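Local structure of DUF3863 domain-containing protein (Parabacteroides distasonis, 3LM3) at residues V172-H177 with W218-I223; P188-Y193 with Y341-R346. The protein is of unknown function but probably acts on carbohydrates as a glycoside hydrolase or deacetylase. One frame throughout, in Å; residues are numbered along the deposited sequence.

Interaction 1. Residues V172-H177 with W218-I223; sequences VIWSQH and WTMDFI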
loop_
_atom_site.group_PDB
_atom_site.type_symbol
_atom_site.label_atom_id
_atom_site.label_comp_id
_atom_site.label_asym_id
_atom_site.label_seq_id
_atom_site.Cartn_x
_atom_site.Cartn_y
_atom_site.Cartn_z
ATOM N N VAL A 172 -1.328 -0.554 5.582
ATOM C CA VAL A 172 -1.436 0.902 5.242
ATOM C C VAL A 172 -2.154 0.862 3.896
ATOM O O VAL A 172 -1.651 0.281 3.007
ATOM C CB VAL A 172 -0.011 1.613 5.075
ATOM C CG1 VAL A 172 -0.113 3.021 4.377
ATOM C CG2 VAL A 172 0.781 1.671 6.352
ATOM N N ILE A 173 -3.370 1.431 3.760
ATOM C CA ILE A 173 -3.934 1.727 2.403
ATOM C C ILE A 173 -3.812 3.224 2.331
ATOM O O ILE A 173 -4.722 3.995 2.671
ATOM C CB ILE A 173 -5.378 1.203 2.064
ATOM C CG1 ILE A 173 -5.448 -0.333 2.186
ATOM C CG2 ILE A 173 -5.682 1.475 0.608
ATOM C CD1 ILE A 173 -6.734 -1.011 1.575
ATOM N N TRP A 174 -2.613 3.665 1.949
ATOM C CA TRP A 174 -2.207 5.038 2.190
ATOM C C TRP A 174 -3.171 6.029 1.570
ATOM O O TRP A 174 -3.492 5.952 0.367
ATOM C CB TRP A 174 -0.782 5.337 1.670
ATOM C CG TRP A 174 -0.374 6.692 2.130
ATOM C CD1 TRP A 174 -0.003 7.041 3.399
ATOM C CD2 TRP A 174 -0.424 7.908 1.383
ATOM N NE1 TRP A 174 0.206 8.392 3.480
ATOM C CE2 TRP A 174 -0.057 8.950 2.253
ATOM C CE3 TRP A 174 -0.748 8.225 0.055
ATOM C CZ2 TRP A 174 -0.016 10.271 1.840
ATOM C CZ3 TRP A 174 -0.700 9.552 -0.338
ATOM C CH2 TRP A 174 -0.333 10.552 0.543
ATOM N N SER A 175 -3.639 6.976 2.389
ATOM C CA SER A 175 -4.534 8.069 2.011
ATOM C C SER A 175 -5.955 7.679 1.713
ATOM O O SER A 175 -6.741 8.527 1.359
ATOM C CB SER A 175 -4.008 8.941 0.865
ATOM O OG SER A 175 -4.172 8.377 -0.430
ATOM N N GLN A 176 -6.322 6.429 1.873
ATOM C CA GLN A 176 -7.673 5.998 1.520
ATOM C C GLN A 176 -8.712 6.749 2.353
ATOM O O GLN A 176 -8.651 6.772 3.591
ATOM C CB GLN A 176 -7.830 4.488 1.729
ATOM C CG GLN A 176 -9.283 4.004 1.755
ATOM C CD GLN A 176 -10.075 4.529 0.594
ATOM O OE1 GLN A 176 -11.285 4.781 0.697
ATOM N NE2 GLN A 176 -9.399 4.735 -0.511
ATOM N N HIS A 177 -9.649 7.393 1.656
ATOM C CA HIS A 177 -10.793 8.013 2.308
ATOM C C HIS A 177 -11.955 7.875 1.299
ATOM O O HIS A 177 -11.816 8.215 0.105
ATOM C CB HIS A 177 -10.478 9.478 2.712
ATOM C CG HIS A 177 -11.067 9.921 4.033
ATOM N ND1 HIS A 177 -10.503 9.614 5.253
ATOM C CD2 HIS A 177 -12.139 10.703 4.311
ATOM C CE1 HIS A 177 -11.220 10.148 6.226
ATOM N NE2 HIS A 177 -12.215 10.824 5.679
ATOM N N TRP A 218 -0.468 0.176 -2.583
ATOM C CA TRP A 218 -0.435 0.753 -3.921
ATOM C C TRP A 218 0.193 2.138 -3.897
ATOM O O TRP A 218 -0.355 3.077 -3.314
ATOM C CB TRP A 218 -1.840 0.918 -4.523
ATOM C CG TRP A 218 -2.710 -0.275 -4.701
ATOM C CD1 TRP A 218 -2.938 -0.941 -5.870
ATOM C CD2 TRP A 218 -3.517 -0.908 -3.713
ATOM N NE1 TRP A 218 -3.834 -1.951 -5.665
ATOM C CE2 TRP A 218 -4.226 -1.939 -4.354
ATOM C CE3 TRP A 218 -3.724 -0.690 -2.353
ATOM C CZ2 TRP A 218 -5.100 -2.779 -3.668
ATOM C CZ3 TRP A 218 -4.609 -1.523 -1.672
ATOM C CH2 TRP A 218 -5.275 -2.562 -2.340
ATOM N N THR A 219 1.297 2.324 -4.580
ATOM C CA THR A 219 1.932 3.637 -4.628
ATOM C C THR A 219 1.010 4.632 -5.335
ATOM O O THR A 219 0.603 4.405 -6.475
ATOM C CB THR A 219 3.276 3.557 -5.336
ATOM O OG1 THR A 219 4.113 2.617 -4.638
ATOM C CG2 THR A 219 3.951 4.942 -5.414
HETATM N N MSE A 220 0.740 5.737 -4.648
HETATM C CA MSE A 220 -0.115 6.803 -5.162
HETATM C C MSE A 220 0.650 7.897 -5.887
HETATM O O MSE A 220 1.781 8.233 -5.531
HETATM C CB MSE A 220 -0.876 7.464 -4.028
HETATM C CG MSE A 220 -1.893 6.589 -3.368
HETATM SE SE MSE A 220 -3.320 6.076 -4.548
HETATM C CE MSE A 220 -2.669 4.409 -5.104
ATOM N N ASP A 221 -0.026 8.502 -6.862
ATOM C CA ASP A 221 0.385 9.821 -7.339
ATOM C C ASP A 221 -0.114 10.776 -6.266
ATOM O O ASP A 221 -1.315 10.927 -6.065
ATOM C CB ASP A 221 -0.251 10.085 -8.691
ATOM C CG ASP A 221 0.163 11.442 -9.278
ATOM O OD1 ASP A 221 0.339 12.394 -8.480
ATOM O OD2 ASP A 221 0.336 11.551 -10.534
ATOM N N PHE A 222 0.821 11.425 -5.573
ATOM C CA PHE A 222 0.455 12.256 -4.427
ATOM C C PHE A 222 -0.513 13.378 -4.788
ATOM O O PHE A 222 -1.380 13.748 -3.988
ATOM C CB PHE A 222 1.696 12.870 -3.771
ATOM C CG PHE A 222 2.568 11.893 -3.031
ATOM C CD1 PHE A 222 2.066 11.167 -1.971
ATOM C CD2 PHE A 222 3.930 11.826 -3.280
ATOM C CE1 PHE A 222 2.877 10.328 -1.246
ATOM C CE2 PHE A 222 4.753 10.978 -2.546
ATOM C CZ PHE A 222 4.230 10.265 -1.511
ATOM N N ILE A 223 -0.395 13.930 -5.986
ATOM C CA ILE A 223 -1.319 14.989 -6.408
ATOM C C ILE A 223 -2.743 14.439 -6.541
ATOM O O ILE A 223 -3.706 15.060 -6.070
ATOM C CB ILE A 223 -0.815 15.669 -7.696
ATOM C CG1 ILE A 223 0.443 16.506 -7.332
ATOM C CG2 ILE A 223 -1.891 16.567 -8.296
ATOM C CD1 ILE A 223 1.240 17.003 -8.508
#
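W174 and F222 meet in a buried, apolar contact between two loops that leave the C-terminal ends of 168-172 and 213-216, neighbouring strands of a three-strand parallel sheet, consistent with the (beta/alpha) barrel-type fold of the glycoside hydrolase/deacetylase clan. F222 turns its edge to the face of the six-membered ring of W174 as an offset edge-to-face (T-shaped) pair: the planes stand at 85° and the centroids lie 5.3 Å apart. The touching atoms are F222 CD1 and W174 CH2, at 3.5 Å. A chi1 of -172° sets W174 CG anti to the backbone N; the six-membered ring beyond it meets F222. Selenomethionine M220 comes to the indole rim near the ring plane, its CG 4.0 Å from W174 CE3, before the chain bends away at chi2 and chi3. Outside the pair, W174 NE1 donates to S187 O, and M363 of strand 357-363 also touches the indole. The turn I173-Q176, of type II, closes through Q176 N to I173 O, and S175 OG donates to W174 O. Farther along, the I173 and W218 side chains run alongside each other in the same direction, with I173 CD1 at the edge of the W218 indole, 3.9 Å from W218 CZ3.

Interaction 2. Residues P188-Y193 with Y341-R346; sequences PSYPFY and YRFVER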
loop_
_atom_site.group_PDB
_atom_site.type_symbol
_atom_site.label_atom_id
_atom_site.label_comp_id
_atom_site.label_asym_id
_atom_site.label_seq_id
_atom_site.Cartn_x
_atom_site.Cartn_y
_atom_site.Cartn_z
ATOM N N PRO A 188 2.241 7.708 7.574
ATOM C CA PRO A 188 3.280 7.769 6.544
ATOM C C PRO A 188 2.980 6.808 5.418
ATOM O O PRO A 188 2.288 5.813 5.609
ATOM C CB PRO A 188 4.568 7.315 7.275
ATOM C CG PRO A 188 4.242 7.514 8.757
ATOM C CD PRO A 188 2.772 7.169 8.850
ATOM N N SER A 189 3.498 7.105 4.227
ATOM C CA SER A 189 3.333 6.227 3.083
ATOM C C SER A 189 4.491 5.265 2.923
ATOM O O SER A 189 4.361 4.282 2.208
ATOM C CB SER A 189 3.119 7.022 1.817
ATOM O OG SER A 189 4.285 7.703 1.422
ATOM N N TYR A 190 5.617 5.536 3.548
ATOM C CA TYR A 190 6.766 4.632 3.531
ATOM C C TYR A 190 6.799 3.872 4.847
ATOM O O TYR A 190 5.968 4.119 5.755
ATOM C CB TYR A 190 8.066 5.395 3.243
ATOM C CG TYR A 190 8.590 5.338 1.800
ATOM C CD1 TYR A 190 7.737 5.159 0.705
ATOM C CD2 TYR A 190 9.945 5.530 1.558
ATOM C CE1 TYR A 190 8.237 5.114 -0.582
ATOM C CE2 TYR A 190 10.461 5.490 0.269
ATOM C CZ TYR A 190 9.597 5.300 -0.803
ATOM O OH TYR A 190 10.096 5.352 -2.098
ATOM N N PRO A 191 7.719 2.903 4.966
ATOM C CA PRO A 191 7.573 1.932 6.051
ATOM C C PRO A 191 7.822 2.534 7.418
ATOM O O PRO A 191 8.635 3.450 7.582
ATOM C CB PRO A 191 8.632 0.886 5.734
ATOM C CG PRO A 191 8.740 0.984 4.219
ATOM C CD PRO A 191 8.692 2.454 3.945
ATOM N N PHE A 192 7.090 2.025 8.410
ATOM C CA PHE A 192 7.252 2.460 9.795
ATOM C C PHE A 192 6.821 1.353 10.743
ATOM O O PHE A 192 6.105 0.439 10.341
ATOM C CB PHE A 192 6.436 3.738 10.088
ATOM C CG PHE A 192 4.927 3.572 9.919
ATOM C CD1 PHE A 192 4.357 3.604 8.665
ATOM C CD2 PHE A 192 4.090 3.389 11.021
ATOM C CE1 PHE A 192 2.994 3.461 8.495
ATOM C CE2 PHE A 192 2.717 3.228 10.849
ATOM C CZ PHE A 192 2.173 3.248 9.592
ATOM N N TYR A 193 7.262 1.458 11.999
ATOM C CA TYR A 193 6.766 0.586 13.081
ATOM C C TYR A 193 5.554 1.264 13.724
ATOM O O TYR A 193 5.656 2.399 14.198
ATOM C CB TYR A 193 7.862 0.384 14.113
ATOM C CG TYR A 193 9.093 -0.357 13.653
ATOM C CD1 TYR A 193 9.090 -1.726 13.496
ATOM C CD2 TYR A 193 10.283 0.309 13.457
ATOM C CE1 TYR A 193 10.226 -2.405 13.151
ATOM C CE2 TYR A 193 11.441 -0.371 13.076
ATOM C CZ TYR A 193 11.422 -1.722 12.960
ATOM O OH TYR A 193 12.550 -2.459 12.589
ATOM N N TYR A 341 11.316 10.744 5.922
ATOM C CA TYR A 341 11.037 10.650 4.494
ATOM C C TYR A 341 10.581 11.974 3.894
ATOM O O TYR A 341 9.836 12.743 4.523
ATOM C CB TYR A 341 9.965 9.623 4.214
ATOM C CG TYR A 341 10.202 8.261 4.807
ATOM C CD1 TYR A 341 11.353 7.523 4.518
ATOM C CD2 TYR A 341 9.250 7.674 5.631
ATOM C CE1 TYR A 341 11.550 6.246 5.032
ATOM C CE2 TYR A 341 9.428 6.397 6.157
ATOM C CZ TYR A 341 10.587 5.697 5.860
ATOM O OH TYR A 341 10.757 4.407 6.339
ATOM N N ARG A 342 11.071 12.234 2.695
ATOM C CA ARG A 342 10.706 13.414 1.924
ATOM C C ARG A 342 10.407 12.999 0.493
ATOM O O ARG A 342 11.079 12.111 -0.052
ATOM C CB ARG A 342 11.848 14.423 1.909
ATOM C CG ARG A 342 12.116 15.026 3.268
ATOM C CD ARG A 342 13.366 15.878 3.271
ATOM N NE ARG A 342 14.509 15.039 2.972
ATOM C CZ ARG A 342 15.688 15.436 2.507
ATOM N NH1 ARG A 342 15.939 16.728 2.273
ATOM N NH2 ARG A 342 16.639 14.522 2.289
ATOM N N PHE A 343 9.397 13.651 -0.088
ATOM C CA PHE A 343 9.059 13.515 -1.492
ATOM C C PHE A 343 8.749 14.859 -2.098
ATOM O O PHE A 343 8.224 15.732 -1.408
ATOM C CB PHE A 343 7.847 12.592 -1.685
ATOM C CG PHE A 343 8.049 11.231 -1.112
ATOM C CD1 PHE A 343 8.760 10.272 -1.808
ATOM C CD2 PHE A 343 7.556 10.910 0.139
ATOM C CE1 PHE A 343 9.011 9.032 -1.239
ATOM C CE2 PHE A 343 7.798 9.636 0.702
ATOM C CZ PHE A 343 8.513 8.706 -0.003
ATOM N N VAL A 344 9.061 14.996 -3.378
ATOM C CA VAL A 344 8.690 16.169 -4.178
ATOM C C VAL A 344 8.102 15.671 -5.490
ATOM O O VAL A 344 8.674 14.765 -6.118
ATOM C CB VAL A 344 9.900 17.071 -4.466
ATOM C CG1 VAL A 344 9.513 18.205 -5.430
ATOM C CG2 VAL A 344 10.493 17.610 -3.169
ATOM N N GLU A 345 6.968 16.224 -5.899
ATOM C CA GLU A 345 6.338 15.829 -7.160
ATOM C C GLU A 345 5.679 17.006 -7.820
ATOM O O GLU A 345 5.011 17.773 -7.158
ATOM C CB GLU A 345 5.271 14.775 -6.904
ATOM C CG GLU A 345 4.594 14.295 -8.192
ATOM C CD GLU A 345 3.208 13.767 -8.025
ATOM O OE1 GLU A 345 2.763 13.556 -6.879
ATOM O OE2 GLU A 345 2.550 13.491 -9.079
ATOM N N ARG A 346 5.859 17.124 -9.128
ATOM C CA ARG A 346 4.995 17.964 -9.958
ATOM C C ARG A 346 4.056 17.086 -10.759
ATOM O O ARG A 346 4.347 15.916 -11.031
ATOM C CB ARG A 346 5.784 18.882 -10.879
ATOM C CG ARG A 346 6.468 19.974 -10.146
ATOM C CD ARG A 346 7.291 20.839 -11.075
ATOM N NE ARG A 346 7.810 21.983 -10.342
ATOM C CZ ARG A 346 8.348 23.061 -10.916
ATOM N NH1 ARG A 346 8.463 23.139 -12.231
ATOM N NH2 ARG A 346 8.773 24.055 -10.147
#
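Y190 has F343 CZ over the centre of one ring face, 3.5 Å above the plane, and Y341 CE1 at its edge. Y190 CB lies over one face of Y341, offset toward the rim, as a CH-pi contact 3.5 Å from the ring centroid, and P191 O sits at the edge of the same ring. Both pairs are edge-to-face: F343 points its edge at Y190 (planes at 79°), and Y190 points its edge at Y341 (planes at 74°). A chi1 of -52° puts Y341 CG anti to the carbonyl carbon, and the ring beyond it meets Y190 CB. Y341 OH donates to P191 O at 2.6 Å, slightly out of the carbonyl plane. W329 NE1 also hydrogen-bonds to Y341 OH, while Y190 OH is paired with H269 ND1 and W281 N. An alanine in place of Y341 would probably leave P191 O without this donor and uncover Y190 CB, opening a gap beside the Y190 ring. Y341 and F343, two residues apart, share the face of strand 341-346 turned to the loop, and R342 between them is directed to the other face. The three rings form an aromatic cluster that packs the loop 188-193 against the outermost strand of the antiparallel sheet.

Interactions 1 and 2 are both buried, their centres about 7 Å and about 12 Å from the centre of the chain, and both draw on the one loop region between strands 168-172 and 194-195. Their partners differ: interaction 1 joins it to the loop and helix start at 218-223, interaction 2 to the edge strand of the antiparallel sheet. In sequence order 188-193 falls between the two segments of interaction 1, so the contacts interleave. Aromatic edge-to-face packing serves in each, but 172-177/218-223 is held by van der Waals and ring contacts, with no hydrogen bond between its segments, whereas 188-193/341-346 adds a tyrosine hydroxyl bonded to a backbone carbonyl. They also touch directly: F222 meets the F343 ring, and W174 CD1 lies 3.4 Å from P188 O.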